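Maltose/maltodextrin transport permease homologue (Bdellovibrio bacteriovorus HD100, PDB 6FFL) probably serves maltose and maltodextrin uptake as the sugar-binding domain fused to a transporter's membrane subunit, here holding maltotriose. Local coordinates at residues P65-G70 / P345-V350. Numbering follows the deposited sequence.
With GLC (alpha-D-glucopyranose), chain B; GLC (alpha-D-glucopyranose), chain C.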
loop_
_atom_site.group_PDB
_atom_site.type_symbol
_atom_site.label_atom_id
_atom_site.label_comp_id
_atom_site.label_asym_id
_atom_site.label_seq_id
_atom_site.Cartn_x
_atom_site.Cartn_y
_atom_site.Cartn_z
ATOM N N PRO A 65 -1.120 -3.682 6.154
ATOM C CA PRO A 65 -1.573 -4.222 4.862
ATOM C C PRO A 65 -1.931 -5.695 4.953
ATOM O O PRO A 65 -1.397 -6.439 5.776
ATOM C CB PRO A 65 -0.366 -4.017 3.936
ATOM C CG PRO A 65 0.561 -3.086 4.664
ATOM C CD PRO A 65 0.279 -3.213 6.124
ATOM N N SER A 66 -2.829 -6.118 4.064
ATOM C CA SER A 66 -3.389 -7.454 4.190
ATOM C C SER A 66 -2.371 -8.570 3.991
ATOM O O SER A 66 -2.609 -9.673 4.491
ATOM C CB SER A 66 -4.552 -7.633 3.223
ATOM O OG SER A 66 -4.176 -7.269 1.929
ATOM N N ASP A 67 -1.242 -8.333 3.295
ATOM C CA ASP A 67 -0.312 -9.449 3.171
ATOM C C ASP A 67 0.382 -9.781 4.484
ATOM O O ASP A 67 1.054 -10.818 4.560
ATOM C CB ASP A 67 0.714 -9.220 2.039
ATOM C CG ASP A 67 1.552 -7.961 2.220
ATOM O OD1 ASP A 67 2.757 -8.002 1.878
ATOM O OD2 ASP A 67 0.994 -6.919 2.633
ATOM N N GLN A 68 0.205 -8.990 5.539
ATOM C CA GLN A 68 0.824 -9.458 6.774
ATOM C C GLN A 68 0.045 -10.611 7.408
ATOM O O GLN A 68 0.552 -11.236 8.346
ATOM C CB GLN A 68 1.052 -8.291 7.745
ATOM C CG GLN A 68 -0.154 -7.644 8.318
ATOM C CD GLN A 68 0.165 -6.311 8.996
ATOM O OE1 GLN A 68 1.176 -5.665 8.716
ATOM N NE2 GLN A 68 -0.699 -5.908 9.898
ATOM N N VAL A 69 -1.113 -10.975 6.849
ATOM C CA VAL A 69 -1.903 -12.087 7.391
ATOM C C VAL A 69 -1.109 -13.391 7.358
ATOM O O VAL A 69 -1.068 -14.139 8.346
ATOM C CB VAL A 69 -3.228 -12.223 6.619
ATOM C CG1 VAL A 69 -3.828 -13.601 6.829
ATOM C CG2 VAL A 69 -4.203 -11.143 7.048
ATOM N N GLY A 70 -0.499 -13.703 6.216
ATOM C CA GLY A 70 0.215 -14.953 6.038
ATOM C C GLY A 70 1.260 -15.201 7.105
ATOM O O GLY A 70 1.226 -16.214 7.812
ATOM N N PRO A 345 2.257 -16.501 3.139
ATOM C CA PRO A 345 3.567 -16.096 3.677
ATOM C C PRO A 345 4.660 -16.099 2.623
ATOM O O PRO A 345 5.650 -15.373 2.769
ATOM C CB PRO A 345 3.834 -17.125 4.791
ATOM C CG PRO A 345 2.934 -18.268 4.487
ATOM C CD PRO A 345 1.728 -17.709 3.809
ATOM N N GLU A 346 4.489 -16.873 1.545
ATOM C CA GLU A 346 5.470 -16.896 0.473
ATOM C C GLU A 346 5.677 -15.510 -0.128
ATOM O O GLU A 346 6.769 -15.212 -0.625
ATOM C CB GLU A 346 5.032 -17.884 -0.609
ATOM C CG GLU A 346 5.201 -19.365 -0.227
ATOM C CD GLU A 346 4.070 -19.949 0.620
ATOM O OE1 GLU A 346 3.135 -19.225 1.011
ATOM O OE2 GLU A 346 4.118 -21.168 0.896
ATOM N N VAL A 347 4.651 -14.655 -0.088
ATOM C CA VAL A 347 4.757 -13.319 -0.678
ATOM C C VAL A 347 5.808 -12.495 0.048
ATOM O O VAL A 347 6.484 -11.652 -0.556
ATOM C CB VAL A 347 3.380 -12.619 -0.656
ATOM C CG1 VAL A 347 3.490 -11.185 -1.152
ATOM C CG2 VAL A 347 2.399 -13.387 -1.500
ATOM N N ARG A 348 5.970 -12.734 1.348
ATOM C CA ARG A 348 6.988 -12.039 2.127
ATOM C C ARG A 348 8.381 -12.308 1.570
ATOM O O ARG A 348 9.199 -11.387 1.441
ATOM C CB ARG A 348 6.885 -12.483 3.590
ATOM C CG ARG A 348 7.983 -11.976 4.480
ATOM C CD ARG A 348 7.697 -10.557 4.912
ATOM N NE ARG A 348 8.423 -9.567 4.118
ATOM C CZ ARG A 348 7.850 -8.508 3.548
ATOM N NH1 ARG A 348 6.545 -8.312 3.661
ATOM N NH2 ARG A 348 8.594 -7.636 2.883
ATOM N N ALA A 349 8.671 -13.572 1.239
ATOM C CA ALA A 349 9.949 -13.909 0.629
ATOM C C ALA A 349 10.122 -13.211 -0.713
ATOM O O ALA A 349 11.230 -12.778 -1.058
ATOM C CB ALA A 349 10.060 -15.424 0.453
ATOM N N VAL A 350 9.039 -13.103 -1.487
ATOM C CA VAL A 350 9.113 -12.429 -2.782
ATOM C C VAL A 350 9.462 -10.959 -2.593
ATOM O O VAL A 350 10.361 -10.432 -3.261
ATOM C CB VAL A 350 7.802 -12.600 -3.567
ATOM C CG1 VAL A 350 7.818 -11.696 -4.801
ATOM C CG2 VAL A 350 7.618 -14.057 -3.999
HETATM C C1 GLC B . 3.660 -3.481 0.528
HETATM C C2 GLC B . 3.395 -4.718 1.389
HETATM C C3 GLC B . 4.614 -4.992 2.276
HETATM C C4 GLC B . 5.857 -5.150 1.418
HETATM C C5 GLC B . 6.047 -3.908 0.534
HETATM C C6 GLC B . 7.163 -4.147 -0.477
HETATM O O2 GLC B . 2.207 -4.545 2.188
HETATM O O3 GLC B . 4.413 -6.207 3.032
HETATM O O4 GLC B . 6.997 -5.318 2.273
HETATM O O5 GLC B . 4.855 -3.691 -0.228
HETATM O O6 GLC B . 7.555 -2.929 -1.145
HETATM C C1 GLC C . 2.072 1.429 1.400
HETATM C C2 GLC C . 1.144 0.222 1.336
HETATM C C3 GLC C . 1.829 -1.070 1.754
HETATM C C4 GLC C . 3.111 -1.210 0.939
HETATM C C5 GLC C . 3.986 0.021 1.161
HETATM C C6 GLC C . 5.292 -0.078 0.364
HETATM O O2 GLC C . 0.010 0.493 2.181
HETATM O O3 GLC C . 0.945 -2.169 1.474
HETATM O O4 GLC C . 3.828 -2.354 1.376
HETATM O O5 GLC C . 3.274 1.161 0.690
HETATM O O6 GLC C . 6.243 0.892 0.855
HETATM O O HOH W 1 3.902 -9.204 5.743
#
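Asp67 and Arg348 converge on one edge of the glucose of chain B: Asp67 OD1 and Arg348 NH1 stay 4.2 Å apart, too far for a salt bridge, and both grip that sugar. The short, flat carboxylate of Asp67 suits two neighbouring hydroxyls, OD1 accepting from O3 of that glucose at 2.7 Å and OD2 from its O2, also at 2.7 Å. This fork fixes the rotation of the carboxylate, and Trp351 adds a weak hydrogen bond to OD1. Arg348 has the length to come from the helix 346-362: its CG is anti to the backbone N (chi1 173°), and bends at chi2 and chi3 present the guanidinium edge to O4 and C4 of the glucose. NH2 gives O4 of the same glucose a fairly straight bond of 2.9 Å (158°), while NH1 bonds to O3 and more weakly to O4. Hydroxyl O3 thus donates to the carboxylate and accepts from the guanidinium. Asp352 forms a salt bridge with NH2 and probably steadies the arginine's charge. Behind the polar pair, a methyl of Val347 borders Asp67, and Gly70, bare of a side chain, lets Pro345 approach until its CD lies 3.9 Å from Gly70 CA. Charged side chains sharing the vicinal hydroxyls of one glucose are typical of the carbohydrate pocket in periplasmic maltodextrin-binding proteins.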